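Local coordinates for protein single-stranded DNA specific exonuclease RecJ (Thermus thermophilus, PDB 2ZXP) that degrades single-stranded DNA exonucleolytically in the 5' to 3' direction, using divalent metal ions such as magnesium or manganese, at residues R6-S11 / V425-L430; A63-A68 / S129-T134; G535-F540 / A649-W654. All coordinates share one frame; numbering follows the deposited sequence.

Contact 1: R6-S11 / V425-L430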
ATOM      1  N   ARG A   6      -0.261   7.199 -15.153  1.00 41.92           N
ATOM      2  CA  ARG A   6      -1.378   8.136 -15.128  1.00 42.15           C
ATOM      3  C   ARG A   6      -1.621   8.796 -13.755  1.00 41.02           C
ATOM      4  O   ARG A   6      -1.898   8.103 -12.780  1.00 41.11           O
ATOM      5  CB  ARG A   6      -2.655   7.400 -15.586  1.00 43.34           C
ATOM      6  CG  ARG A   6      -3.239   7.870 -16.925  1.00 45.99           C
ATOM      7  CD  ARG A   6      -2.235   7.793 -18.074  1.00 47.92           C
ATOM      8  NE  ARG A   6      -2.345   6.552 -18.838  1.00 50.24           N
ATOM      9  CZ  ARG A   6      -1.560   6.234 -19.869  1.00 51.73           C
ATOM     10  NH1 ARG A   6      -0.594   7.061 -20.263  1.00 52.23           N
ATOM     11  NH2 ARG A   6      -1.749   5.092 -20.522  1.00 51.41           N
ATOM     12  N   TRP A   7      -1.513  10.126 -13.684  1.00 39.08           N
ATOM     13  CA  TRP A   7      -1.761  10.867 -12.436  1.00 36.76           C
ATOM     14  C   TRP A   7      -3.242  11.230 -12.304  1.00 36.62           C
ATOM     15  O   TRP A   7      -3.821  11.809 -13.218  1.00 36.51           O
ATOM     16  CB  TRP A   7      -0.984  12.177 -12.406  1.00 34.31           C
ATOM     17  CG  TRP A   7       0.481  12.062 -12.218  1.00 32.88           C
ATOM     18  CD1 TRP A   7       1.274  11.018 -12.578  1.00 32.73           C
ATOM     19  CD2 TRP A   7       1.362  13.092 -11.753  1.00 31.34           C
ATOM     20  NE1 TRP A   7       2.599  11.336 -12.377  1.00 30.85           N
ATOM     21  CE2 TRP A   7       2.682  12.602 -11.875  1.00 29.91           C
ATOM     22  CE3 TRP A   7       1.164  14.385 -11.254  1.00 29.85           C
ATOM     23  CZ2 TRP A   7       3.797  13.357 -11.521  1.00 29.81           C
ATOM     24  CZ3 TRP A   7       2.274  15.139 -10.902  1.00 29.06           C
ATOM     25  CH2 TRP A   7       3.573  14.626 -11.038  1.00 29.78           C
ATOM     26  N   ARG A   8      -3.839  10.912 -11.162  1.00 35.92           N
ATOM     27  CA  ARG A   8      -5.238  11.228 -10.909  1.00 36.03           C
ATOM     28  C   ARG A   8      -5.429  11.926  -9.556  1.00 35.25           C
ATOM     29  O   ARG A   8      -4.751  11.606  -8.575  1.00 34.05           O
ATOM     30  CB  ARG A   8      -6.097   9.959 -10.926  1.00 36.83           C
ATOM     31  CG  ARG A   8      -7.538  10.176 -10.458  1.00 39.39           C
ATOM     32  CD  ARG A   8      -8.320   8.865 -10.442  1.00 42.37           C
ATOM     33  NE  ARG A   8      -8.245   8.208 -11.748  1.00 44.71           N
ATOM     34  CZ  ARG A   8      -9.092   8.409 -12.762  1.00 46.40           C
ATOM     35  NH1 ARG A   8     -10.123   9.250 -12.645  1.00 46.60           N
ATOM     36  NH2 ARG A   8      -8.879   7.790 -13.920  1.00 47.01           N
ATOM     37  N   VAL A   9      -6.358  12.878  -9.514  1.00 34.03           N
ATOM     38  CA  VAL A   9      -6.669  13.580  -8.280  1.00 33.05           C
ATOM     39  C   VAL A   9      -7.870  12.889  -7.667  1.00 32.90           C
ATOM     40  O   VAL A   9      -8.898  12.731  -8.325  1.00 34.54           O
ATOM     41  CB  VAL A   9      -7.037  15.035  -8.541  1.00 33.27           C
ATOM     42  CG1 VAL A   9      -7.375  15.730  -7.216  1.00 31.98           C
ATOM     43  CG2 VAL A   9      -5.875  15.741  -9.248  1.00 32.16           C
ATOM     44  N   LEU A  10      -7.757  12.460  -6.418  1.00 31.47           N
ATOM     45  CA  LEU A  10      -8.875  11.793  -5.787  1.00 30.50           C
ATOM     46  C   LEU A  10     -10.081  12.738  -5.693  1.00 30.68           C
ATOM     47  O   LEU A  10      -9.931  13.950  -5.508  1.00 30.41           O
ATOM     48  CB  LEU A  10      -8.472  11.273  -4.407  1.00 29.71           C
ATOM     49  CG  LEU A  10      -7.247  10.344  -4.420  1.00 30.47           C
ATOM     50  CD1 LEU A  10      -7.090   9.753  -3.041  1.00 30.14           C
ATOM     51  CD2 LEU A  10      -7.401   9.229  -5.470  1.00 28.78           C
ATOM     52  N   SER A  11     -11.276  12.164  -5.804  1.00 30.60           N
ATOM     53  CA  SER A  11     -12.517  12.930  -5.791  1.00 30.62           C
ATOM     54  C   SER A  11     -12.789  13.618  -4.465  1.00 29.74           C
ATOM     55  O   SER A  11     -12.277  13.202  -3.425  1.00 30.24           O
ATOM     56  CB  SER A  11     -13.688  12.007  -6.119  1.00 31.27           C
ATOM     57  OG  SER A  11     -13.932  11.143  -5.023  1.00 32.96           O
ATOM     58  N   VAL A 425      -0.747  -0.089 -17.090  1.00 41.24           N
ATOM     59  CA  VAL A 425      -0.592   1.331 -16.829  1.00 41.49           C
ATOM     60  C   VAL A 425      -0.552   1.570 -15.319  1.00 41.61           C
ATOM     61  O   VAL A 425      -1.336   1.006 -14.569  1.00 41.55           O
ATOM     62  CB  VAL A 425      -1.754   2.118 -17.484  1.00 41.74           C
ATOM     63  CG1 VAL A 425      -3.062   1.887 -16.714  1.00 41.36           C
ATOM     64  CG2 VAL A 425      -1.397   3.581 -17.566  1.00 43.05           C
ATOM     65  N   ARG A 426       0.390   2.386 -14.870  1.00 41.84           N
ATOM     66  CA  ARG A 426       0.523   2.666 -13.444  1.00 42.07           C
ATOM     67  C   ARG A 426      -0.114   3.999 -13.104  1.00 41.08           C
ATOM     68  O   ARG A 426       0.119   4.998 -13.783  1.00 41.59           O
ATOM     69  CB  ARG A 426       2.004   2.680 -13.039  1.00 42.99           C
ATOM     70  CG  ARG A 426       2.268   3.087 -11.604  1.00 43.86           C
ATOM     71  CD  ARG A 426       3.695   2.723 -11.189  1.00 46.54           C
ATOM     72  NE  ARG A 426       4.737   3.552 -11.796  1.00 47.24           N
ATOM     73  CZ  ARG A 426       5.059   4.780 -11.380  1.00 48.96           C
ATOM     74  NH1 ARG A 426       6.029   5.466 -11.993  1.00 48.24           N
ATOM     75  NH2 ARG A 426       4.418   5.325 -10.343  1.00 48.36           N
ATOM     76  N   GLU A 427      -0.933   4.005 -12.065  1.00 39.96           N
ATOM     77  CA  GLU A 427      -1.579   5.231 -11.628  1.00 39.28           C
ATOM     78  C   GLU A 427      -0.879   5.833 -10.407  1.00 37.09           C
ATOM     79  O   GLU A 427      -0.304   5.105  -9.586  1.00 37.77           O
ATOM     80  CB  GLU A 427      -3.036   4.970 -11.264  1.00 40.81           C
ATOM     81  CG  GLU A 427      -3.839   6.260 -11.122  1.00 42.80           C
ATOM     82  CD  GLU A 427      -5.277   6.009 -10.721  1.00 44.39           C
ATOM     83  OE1 GLU A 427      -5.541   5.877  -9.491  1.00 43.60           O
ATOM     84  OE2 GLU A 427      -6.129   5.930 -11.645  1.00 45.50           O
ATOM     85  N   VAL A 428      -0.903   7.162 -10.315  1.00 33.92           N
ATOM     86  CA  VAL A 428      -0.345   7.885  -9.174  1.00 30.71           C
ATOM     87  C   VAL A 428      -1.572   8.592  -8.614  1.00 30.22           C
ATOM     88  O   VAL A 428      -2.190   9.404  -9.299  1.00 30.78           O
ATOM     89  CB  VAL A 428       0.701   8.947  -9.583  1.00 30.69           C
ATOM     90  CG1 VAL A 428       1.135   9.721  -8.350  1.00 28.67           C
ATOM     91  CG2 VAL A 428       1.933   8.288 -10.254  1.00 28.00           C
ATOM     92  N   ALA A 429      -1.953   8.260  -7.389  1.00 27.86           N
ATOM     93  CA  ALA A 429      -3.131   8.862  -6.774  1.00 26.79           C
ATOM     94  C   ALA A 429      -2.795  10.101  -5.922  1.00 26.06           C
ATOM     95  O   ALA A 429      -2.020  10.027  -4.972  1.00 26.72           O
ATOM     96  CB  ALA A 429      -3.863   7.803  -5.930  1.00 25.56           C
ATOM     97  N   LEU A 430      -3.359  11.247  -6.270  1.00 25.51           N
ATOM     98  CA  LEU A 430      -3.088  12.462  -5.511  1.00 25.35           C
ATOM     99  C   LEU A 430      -4.263  12.815  -4.619  1.00 25.27           C
ATOM    100  O   LEU A 430      -5.420  12.907  -5.078  1.00 25.40           O
ATOM    101  CB  LEU A 430      -2.803  13.657  -6.419  1.00 25.79           C
ATOM    102  CG  LEU A 430      -1.616  13.801  -7.389  1.00 27.33           C
ATOM    103  CD1 LEU A 430      -0.320  13.279  -6.772  1.00 26.73           C
ATOM    104  CD2 LEU A 430      -1.938  13.078  -8.673  1.00 26.49           C
TER

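Contact 2: A63-A68 / S129-T134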
ATOM      1  N   ALA A  63     -10.597 -26.054  21.306  1.00 23.28           N
ATOM      2  CA  ALA A  63     -11.069 -27.135  22.165  1.00 24.54           C
ATOM      3  C   ALA A  63     -10.103 -28.314  22.023  1.00 24.91           C
ATOM      4  O   ALA A  63      -9.711 -28.950  23.005  1.00 24.09           O
ATOM      5  CB  ALA A  63     -12.482 -27.569  21.749  1.00 25.23           C
ATOM      6  N   LEU A  64      -9.700 -28.581  20.786  1.00 26.19           N
ATOM      7  CA  LEU A  64      -8.787 -29.681  20.509  1.00 26.81           C
ATOM      8  C   LEU A  64      -7.437 -29.423  21.166  1.00 26.93           C
ATOM      9  O   LEU A  64      -6.812 -30.332  21.720  1.00 26.82           O
ATOM     10  CB  LEU A  64      -8.632 -29.845  19.004  1.00 27.85           C
ATOM     11  CG  LEU A  64      -8.126 -31.208  18.527  1.00 29.91           C
ATOM     12  CD1 LEU A  64      -9.051 -32.318  19.054  1.00 29.13           C
ATOM     13  CD2 LEU A  64      -8.084 -31.228  16.997  1.00 29.53           C
ATOM     14  N   LEU A  65      -6.986 -28.173  21.129  1.00 26.44           N
ATOM     15  CA  LEU A  65      -5.711 -27.849  21.758  1.00 26.26           C
ATOM     16  C   LEU A  65      -5.765 -28.052  23.274  1.00 25.25           C
ATOM     17  O   LEU A  65      -4.800 -28.516  23.870  1.00 25.04           O
ATOM     18  CB  LEU A  65      -5.291 -26.413  21.418  1.00 25.44           C
ATOM     19  CG  LEU A  65      -4.741 -26.266  20.006  1.00 24.81           C
ATOM     20  CD1 LEU A  65      -4.595 -24.777  19.644  1.00 25.12           C
ATOM     21  CD2 LEU A  65      -3.397 -26.982  19.919  1.00 25.37           C
ATOM     22  N   GLU A  66      -6.882 -27.696  23.898  1.00 25.71           N
ATOM     23  CA  GLU A  66      -7.031 -27.878  25.343  1.00 26.41           C
ATOM     24  C   GLU A  66      -6.868 -29.377  25.671  1.00 25.79           C
ATOM     25  O   GLU A  66      -6.130 -29.752  26.592  1.00 25.01           O
ATOM     26  CB  GLU A  66      -8.404 -27.383  25.804  1.00 28.01           C
ATOM     27  CG  GLU A  66      -8.685 -27.690  27.281  1.00 30.36           C
ATOM     28  CD  GLU A  66      -9.908 -26.968  27.833  1.00 32.24           C
ATOM     29  OE1 GLU A  66      -9.968 -26.845  29.060  1.00 35.14           O
ATOM     30  OE2 GLU A  66     -10.801 -26.521  27.069  1.00 33.44           O
ATOM     31  N   GLU A  67      -7.561 -30.225  24.909  1.00 25.09           N
ATOM     32  CA  GLU A  67      -7.442 -31.670  25.072  1.00 24.84           C
ATOM     33  C   GLU A  67      -5.989 -32.113  24.917  1.00 24.60           C
ATOM     34  O   GLU A  67      -5.479 -32.870  25.745  1.00 25.10           O
ATOM     35  CB  GLU A  67      -8.303 -32.400  24.040  1.00 25.04           C
ATOM     36  CG  GLU A  67      -9.764 -32.328  24.372  1.00 27.96           C
ATOM     37  CD  GLU A  67     -10.021 -32.747  25.821  1.00 29.65           C
ATOM     38  OE1 GLU A  67      -9.801 -33.935  26.157  1.00 30.07           O
ATOM     39  OE2 GLU A  67     -10.409 -31.875  26.625  1.00 30.84           O
ATOM     40  N   ALA A  68      -5.321 -31.640  23.863  1.00 23.38           N
ATOM     41  CA  ALA A  68      -3.935 -32.028  23.632  1.00 23.36           C
ATOM     42  C   ALA A  68      -3.066 -31.653  24.817  1.00 23.46           C
ATOM     43  O   ALA A  68      -2.221 -32.422  25.262  1.00 23.58           O
ATOM     44  CB  ALA A  68      -3.387 -31.371  22.351  1.00 21.77           C
ATOM     45  N   SER A 129       4.276 -37.204  16.121  1.00 45.19           N
ATOM     46  CA  SER A 129       3.188 -36.459  16.724  1.00 43.04           C
ATOM     47  C   SER A 129       1.797 -37.055  16.899  1.00 40.87           C
ATOM     48  O   SER A 129       1.417 -38.004  16.218  1.00 40.27           O
ATOM     49  CB  SER A 129       3.048 -35.126  15.979  1.00 43.77           C
ATOM     50  OG  SER A 129       2.645 -35.322  14.633  1.00 43.90           O
ATOM     51  N   ASP A 130       1.047 -36.459  17.831  1.00 37.99           N
ATOM     52  CA  ASP A 130      -0.330 -36.850  18.101  1.00 36.16           C
ATOM     53  C   ASP A 130      -1.232 -35.799  17.470  1.00 34.98           C
ATOM     54  O   ASP A 130      -2.304 -36.116  16.952  1.00 35.68           O
ATOM     55  CB  ASP A 130      -0.600 -36.930  19.604  1.00 35.34           C
ATOM     56  CG  ASP A 130       0.253 -37.981  20.287  1.00 35.06           C
ATOM     57  OD1 ASP A 130       0.230 -39.158  19.845  1.00 34.29           O
ATOM     58  OD2 ASP A 130       0.949 -37.627  21.258  1.00 33.95           O
ATOM     59  N   LEU A 131      -0.797 -34.544  17.527  1.00 33.08           N
ATOM     60  CA  LEU A 131      -1.538 -33.446  16.928  1.00 31.06           C
ATOM     61  C   LEU A 131      -0.567 -32.716  15.971  1.00 30.62           C
ATOM     62  O   LEU A 131       0.575 -32.417  16.308  1.00 28.38           O
ATOM     63  CB  LEU A 131      -2.084 -32.511  18.009  1.00 30.70           C
ATOM     64  CG  LEU A 131      -2.862 -31.287  17.493  1.00 31.52           C
ATOM     65  CD1 LEU A 131      -4.079 -31.757  16.710  1.00 32.05           C
ATOM     66  CD2 LEU A 131      -3.294 -30.392  18.651  1.00 31.71           C
ATOM     67  N   PHE A 132      -1.037 -32.453  14.764  1.00 30.98           N
ATOM     68  CA  PHE A 132      -0.226 -31.818  13.739  1.00 31.98           C
ATOM     69  C   PHE A 132      -0.835 -30.445  13.439  1.00 31.92           C
ATOM     70  O   PHE A 132      -1.993 -30.349  13.050  1.00 33.02           O
ATOM     71  CB  PHE A 132      -0.251 -32.720  12.501  1.00 31.94           C
ATOM     72  CG  PHE A 132       0.750 -32.352  11.444  1.00 33.79           C
ATOM     73  CD1 PHE A 132       2.116 -32.522  11.666  1.00 33.85           C
ATOM     74  CD2 PHE A 132       0.325 -31.889  10.187  1.00 33.98           C
ATOM     75  CE1 PHE A 132       3.047 -32.242  10.645  1.00 34.76           C
ATOM     76  CE2 PHE A 132       1.247 -31.611   9.164  1.00 33.98           C
ATOM     77  CZ  PHE A 132       2.608 -31.788   9.394  1.00 34.06           C
ATOM     78  N   LEU A 133      -0.061 -29.387  13.625  1.00 31.87           N
ATOM     79  CA  LEU A 133      -0.551 -28.022  13.401  1.00 32.15           C
ATOM     80  C   LEU A 133       0.207 -27.346  12.277  1.00 31.88           C
ATOM     81  O   LEU A 133       1.404 -27.096  12.407  1.00 30.72           O
ATOM     82  CB  LEU A 133      -0.364 -27.165  14.662  1.00 32.51           C
ATOM     83  CG  LEU A 133      -1.490 -26.963  15.671  1.00 32.93           C
ATOM     84  CD1 LEU A 133      -0.913 -26.511  16.999  1.00 32.88           C
ATOM     85  CD2 LEU A 133      -2.453 -25.924  15.137  1.00 33.15           C
ATOM     86  N   THR A 134      -0.486 -27.042  11.185  1.00 32.19           N
ATOM     87  CA  THR A 134       0.160 -26.370  10.063  1.00 33.14           C
ATOM     88  C   THR A 134      -0.097 -24.893  10.216  1.00 33.06           C
ATOM     89  O   THR A 134      -1.213 -24.498  10.529  1.00 33.87           O
ATOM     90  CB  THR A 134      -0.429 -26.794   8.712  1.00 33.71           C
ATOM     91  OG1 THR A 134      -1.832 -26.470   8.683  1.00 34.04           O
ATOM     92  CG2 THR A 134      -0.213 -28.282   8.491  1.00 34.33           C
TER

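Contact 3: G535-F540 / A649-W654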
ATOM      1  N   GLY A 535      -9.358  13.062 -13.164  1.00 36.56           N
ATOM      2  CA  GLY A 535     -10.082  13.525 -11.998  1.00 33.69           C
ATOM      3  C   GLY A 535     -11.179  14.526 -12.293  1.00 32.91           C
ATOM      4  O   GLY A 535     -11.293  15.033 -13.409  1.00 31.98           O
ATOM      5  N   GLY A 536     -12.001  14.802 -11.283  1.00 31.75           N
ATOM      6  CA  GLY A 536     -13.093  15.739 -11.443  1.00 30.80           C
ATOM      7  C   GLY A 536     -14.388  15.051 -11.816  1.00 30.72           C
ATOM      8  O   GLY A 536     -14.432  13.835 -11.948  1.00 31.14           O
ATOM      9  N   ILE A 537     -15.446  15.829 -11.990  1.00 30.09           N
ATOM     10  CA  ILE A 537     -16.742  15.267 -12.359  1.00 30.09           C
ATOM     11  C   ILE A 537     -17.067  15.594 -13.817  1.00 29.84           C
ATOM     12  O   ILE A 537     -16.275  16.247 -14.505  1.00 29.31           O
ATOM     13  CB  ILE A 537     -17.870  15.832 -11.471  1.00 29.92           C
ATOM     14  CG1 ILE A 537     -17.929  17.355 -11.617  1.00 29.25           C
ATOM     15  CG2 ILE A 537     -17.636  15.440 -10.028  1.00 29.60           C
ATOM     16  CD1 ILE A 537     -19.136  17.982 -10.981  1.00 29.46           C
ATOM     17  N   ALA A 538     -18.223  15.113 -14.277  1.00 29.72           N
ATOM     18  CA  ALA A 538     -18.691  15.361 -15.646  1.00 29.66           C
ATOM     19  C   ALA A 538     -18.715  16.896 -15.714  1.00 28.81           C
ATOM     20  O   ALA A 538     -19.513  17.545 -15.048  1.00 28.57           O
ATOM     21  CB  ALA A 538     -20.113  14.777 -15.839  1.00 28.68           C
ATOM     22  N   PRO A 539     -17.846  17.481 -16.541  1.00 28.33           N
ATOM     23  CA  PRO A 539     -17.748  18.937 -16.675  1.00 28.35           C
ATOM     24  C   PRO A 539     -18.962  19.731 -17.121  1.00 28.53           C
ATOM     25  O   PRO A 539     -19.701  19.305 -17.993  1.00 29.25           O
ATOM     26  CB  PRO A 539     -16.551  19.108 -17.615  1.00 28.23           C
ATOM     27  CG  PRO A 539     -16.676  17.910 -18.523  1.00 28.05           C
ATOM     28  CD  PRO A 539     -17.057  16.783 -17.579  1.00 27.21           C
ATOM     29  N   PHE A 540     -19.176  20.890 -16.493  1.00 28.45           N
ATOM     30  CA  PHE A 540     -20.281  21.768 -16.875  1.00 27.29           C
ATOM     31  C   PHE A 540     -19.777  23.218 -16.931  1.00 26.80           C
ATOM     32  O   PHE A 540     -20.396  24.076 -17.569  1.00 25.70           O
ATOM     33  CB  PHE A 540     -21.479  21.628 -15.911  1.00 26.86           C
ATOM     34  CG  PHE A 540     -21.296  22.317 -14.597  1.00 27.58           C
ATOM     35  CD1 PHE A 540     -21.529  23.685 -14.476  1.00 26.23           C
ATOM     36  CD2 PHE A 540     -20.896  21.590 -13.461  1.00 27.43           C
ATOM     37  CE1 PHE A 540     -21.369  24.325 -13.240  1.00 27.24           C
ATOM     38  CE2 PHE A 540     -20.732  22.222 -12.216  1.00 27.03           C
ATOM     39  CZ  PHE A 540     -20.967  23.590 -12.105  1.00 26.73           C
ATOM     40  N   ALA A 649     -14.853  21.527  -8.098  1.00 19.37           N
ATOM     41  CA  ALA A 649     -14.518  22.525  -7.080  1.00 20.45           C
ATOM     42  C   ALA A 649     -15.635  23.561  -6.980  1.00 21.10           C
ATOM     43  O   ALA A 649     -15.957  24.025  -5.887  1.00 20.86           O
ATOM     44  CB  ALA A 649     -13.190  23.223  -7.407  1.00 19.38           C
ATOM     45  N   LEU A 650     -16.231  23.914  -8.121  1.00 22.29           N
ATOM     46  CA  LEU A 650     -17.324  24.880  -8.120  1.00 22.30           C
ATOM     47  C   LEU A 650     -18.504  24.329  -7.315  1.00 23.24           C
ATOM     48  O   LEU A 650     -19.127  25.060  -6.580  1.00 22.56           O
ATOM     49  CB  LEU A 650     -17.750  25.221  -9.554  1.00 22.22           C
ATOM     50  CG  LEU A 650     -18.806  26.341  -9.712  1.00 21.70           C
ATOM     51  CD1 LEU A 650     -18.433  27.576  -8.889  1.00 22.58           C
ATOM     52  CD2 LEU A 650     -18.921  26.725 -11.176  1.00 21.39           C
ATOM     53  N   LEU A 651     -18.829  23.044  -7.444  1.00 25.70           N
ATOM     54  CA  LEU A 651     -19.924  22.502  -6.628  1.00 27.32           C
ATOM     55  C   LEU A 651     -19.584  22.636  -5.124  1.00 28.63           C
ATOM     56  O   LEU A 651     -20.437  23.037  -4.324  1.00 29.27           O
ATOM     57  CB  LEU A 651     -20.190  21.024  -6.957  1.00 27.54           C
ATOM     58  CG  LEU A 651     -20.630  20.714  -8.407  1.00 28.89           C
ATOM     59  CD1 LEU A 651     -20.973  19.225  -8.548  1.00 27.32           C
ATOM     60  CD2 LEU A 651     -21.851  21.580  -8.785  1.00 27.99           C
ATOM     61  N   ALA A 652     -18.341  22.324  -4.744  1.00 28.38           N
ATOM     62  CA  ALA A 652     -17.936  22.389  -3.335  1.00 28.69           C
ATOM     63  C   ALA A 652     -17.983  23.837  -2.880  1.00 29.27           C
ATOM     64  O   ALA A 652     -18.372  24.146  -1.745  1.00 28.35           O
ATOM     65  CB  ALA A 652     -16.510  21.808  -3.152  1.00 27.25           C
ATOM     66  N   TYR A 653     -17.566  24.721  -3.779  1.00 29.72           N
ATOM     67  CA  TYR A 653     -17.588  26.145  -3.521  1.00 30.40           C
ATOM     68  C   TYR A 653     -19.023  26.606  -3.195  1.00 31.69           C
ATOM     69  O   TYR A 653     -19.212  27.331  -2.232  1.00 32.36           O
ATOM     70  CB  TYR A 653     -17.054  26.891  -4.734  1.00 29.63           C
ATOM     71  CG  TYR A 653     -17.148  28.397  -4.635  1.00 30.70           C
ATOM     72  CD1 TYR A 653     -16.107  29.143  -4.100  1.00 30.50           C
ATOM     73  CD2 TYR A 653     -18.272  29.073  -5.097  1.00 30.42           C
ATOM     74  CE1 TYR A 653     -16.178  30.521  -4.034  1.00 31.34           C
ATOM     75  CE2 TYR A 653     -18.353  30.444  -5.040  1.00 31.28           C
ATOM     76  CZ  TYR A 653     -17.306  31.164  -4.513  1.00 32.47           C
ATOM     77  OH  TYR A 653     -17.371  32.534  -4.495  1.00 34.82           O
ATOM     78  N   TRP A 654     -20.030  26.189  -3.968  1.00 33.44           N
ATOM     79  CA  TRP A 654     -21.420  26.611  -3.684  1.00 35.34           C
ATOM     80  C   TRP A 654     -21.799  26.198  -2.257  1.00 36.89           C
ATOM     81  O   TRP A 654     -22.321  26.994  -1.479  1.00 36.62           O
ATOM     82  CB  TRP A 654     -22.472  25.922  -4.573  1.00 34.84           C
ATOM     83  CG  TRP A 654     -22.321  25.869  -6.082  1.00 35.18           C
ATOM     84  CD1 TRP A 654     -22.454  24.738  -6.875  1.00 35.64           C
ATOM     85  CD2 TRP A 654     -22.193  26.961  -6.985  1.00 33.06           C
ATOM     86  NE1 TRP A 654     -22.428  25.074  -8.204  1.00 34.12           N
ATOM     87  CE2 TRP A 654     -22.269  26.429  -8.305  1.00 34.37           C
ATOM     88  CE3 TRP A 654     -22.027  28.330  -6.820  1.00 32.87           C
ATOM     89  CZ2 TRP A 654     -22.185  27.225  -9.439  1.00 32.99           C
ATOM     90  CZ3 TRP A 654     -21.940  29.107  -7.936  1.00 33.25           C
ATOM     91  CH2 TRP A 654     -22.019  28.552  -9.238  1.00 33.26           C
TER

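Contact 1: R6-S11 / V425-L430
Arg6 to Val9 pair in parallel register with Glu427 to Leu430, the two short strand axes approaching to 4.5 Å at 27°, and the backbone bonds run from Arg6 N to Arg426 O at one end to Leu10 N and Leu430 O, 2.7 Å apart, at the other. Arg6, Arg8, Glu427 and Ala429 share one face of the sheet. There Glu427, with CG anti to its backbone N (chi1 -166°) and the chain extended beyond, reaches diagonally across to Arg8 on the neighbouring strand. Arg8 NE donates to Glu427 OE2 over 3.1 Å; the oxygen lies near the guanidinium plane, whereas the donor stands well above the carboxylate plane. Arg8 NH2 is taken by Glu534 in a second salt bridge. Just ahead of strand 426-430, Val425 CG2 sits over one face of the Arg6 guanidinium, 3.3 Å from Arg6 NH2.

The other face is mainly apolar and buried. Trp7 and Val428 point the same way, side by side, with Trp7 CD1 3.6 Å from Val428 CG2; Leu430 CD2 comes to 4.0 Å from Trp7 CB. The indole NE1 is bound by Asp526.

An N-terminal strand thus edges the sheet of the OB domain beside strand 426-433. With NE and NH2 each paired to a carboxylate, the Arg8 guanidinium probably has its rotation restricted, and its charge would help to offset those of Glu427 and Glu534.

Contact 2: A63-A68 / S129-T134
Leu131 meets three side chains of the helical segment 63-68, dividing its two methyls among them. Its CG lies anti to the backbone N (chi1 179°), which carries the isobutyl group out from the strand to the helix. CD2 is the busier branch: Leu131 CD2 is 3.6 Å from Leu65 CD2, and the same methyl stands 3.8 Å from Ala68 CB, one helical turn beyond Leu64. The other branch, Leu131 CD1, faces Leu64 CD2 at 4.0 Å. Leu65 and Leu131 cross at about a right angle, while Leu64 slants across Leu131.

The first bond of the Leu65 side chain does not aim at the strand, but with CG opposite the carbonyl carbon (chi1 -76°) the CD2 methyl swings over to it. That one methyl serves two partners, since Leu65 CD2 is also 3.9 Å from Leu133 CD1.

The helix axis passes 10.6 Å from that of strand 131-134 at 135° between their directions, a helix packed on one face of the parallel five-stranded sheet of the DHH domain. Leu131 and Leu133, two residues apart, point to the helix, whereas the intervening Phe132 is turned to the opposite face, where its ring meets those of His78 and His125. Strand 131-134 is the middle one of the sheet, and the chain running on from it reaches Asp136, a ligand of both manganese ions.

Leu133 also touches Ile75 and Ile156 on the two adjoining strands, as well as Leu194 of helix 187-201. Leu194, with Leu198, adjoins Leu65 too, continuing the aliphatic layer on this face of the sheet.

Contact 3: G535-F540 / A649-W654
The Phe540 ring meets Leu650, Leu651 and Trp654 of helix 649-654 obliquely. Its far end does the touching: Phe540 CZ is 3.9 Å from Leu650 CD2, and Phe540 CE2 is 3.7 Å from Leu651 CD2. The ring crosses Leu650 at about a right angle and Leu651 at a slant. Near the same end, Phe540 CZ is 4.4 Å from Trp654 NE1, a looser approach. One face of the Trp654 indole, toward its rim, is overlain by Leu650 O, 3.3 Å above the plane, from within the same helix.

Phe540 ends the loop that joins strand 517-528 of the OB-domain sheet to strand 541-543, an outermost strand of the parallel sheet of the C-terminal domain. Helix 643-655, near the end of the chain, folds back against this loop. Ser647 of that helix binds the backbone N of Phe540, and Ile537 pairs through its backbone with Gly644.

A second methyl of Leu651 serves the loop too. Leu651 CD1 and Ile537 CD1 are 3.3 Å apart, tighter than usual for two carbons. Ile537 reaches this point with CG1 flanked by both the backbone N and the carbonyl carbon (chi1 59°) and the chain then extended to CD1. The Leu651 side chain also touches Leu597, in a loop of the same domain.

How the contacts relate
Contact 2 is nested inside the long loop that contact 1 closes, and contact 3 follows both along the chain. Contact 2 belongs to the DHH domain that carries the manganese site, and its centre lies about 49 Å from that of contact 1 and about 60 Å from that of contact 3, on the opposite side of the chain's centre from the latter. Contacts 1 and 3 are neighbours, their centres about 18 Å apart, and they touch through packing of Arg8 NH1 on Gly535 N, 3.9 Å away. The N-terminal strand, the OB sheet and the loop leading to the C-terminal domain's sheet thus adjoin, well away from the metal-binding core.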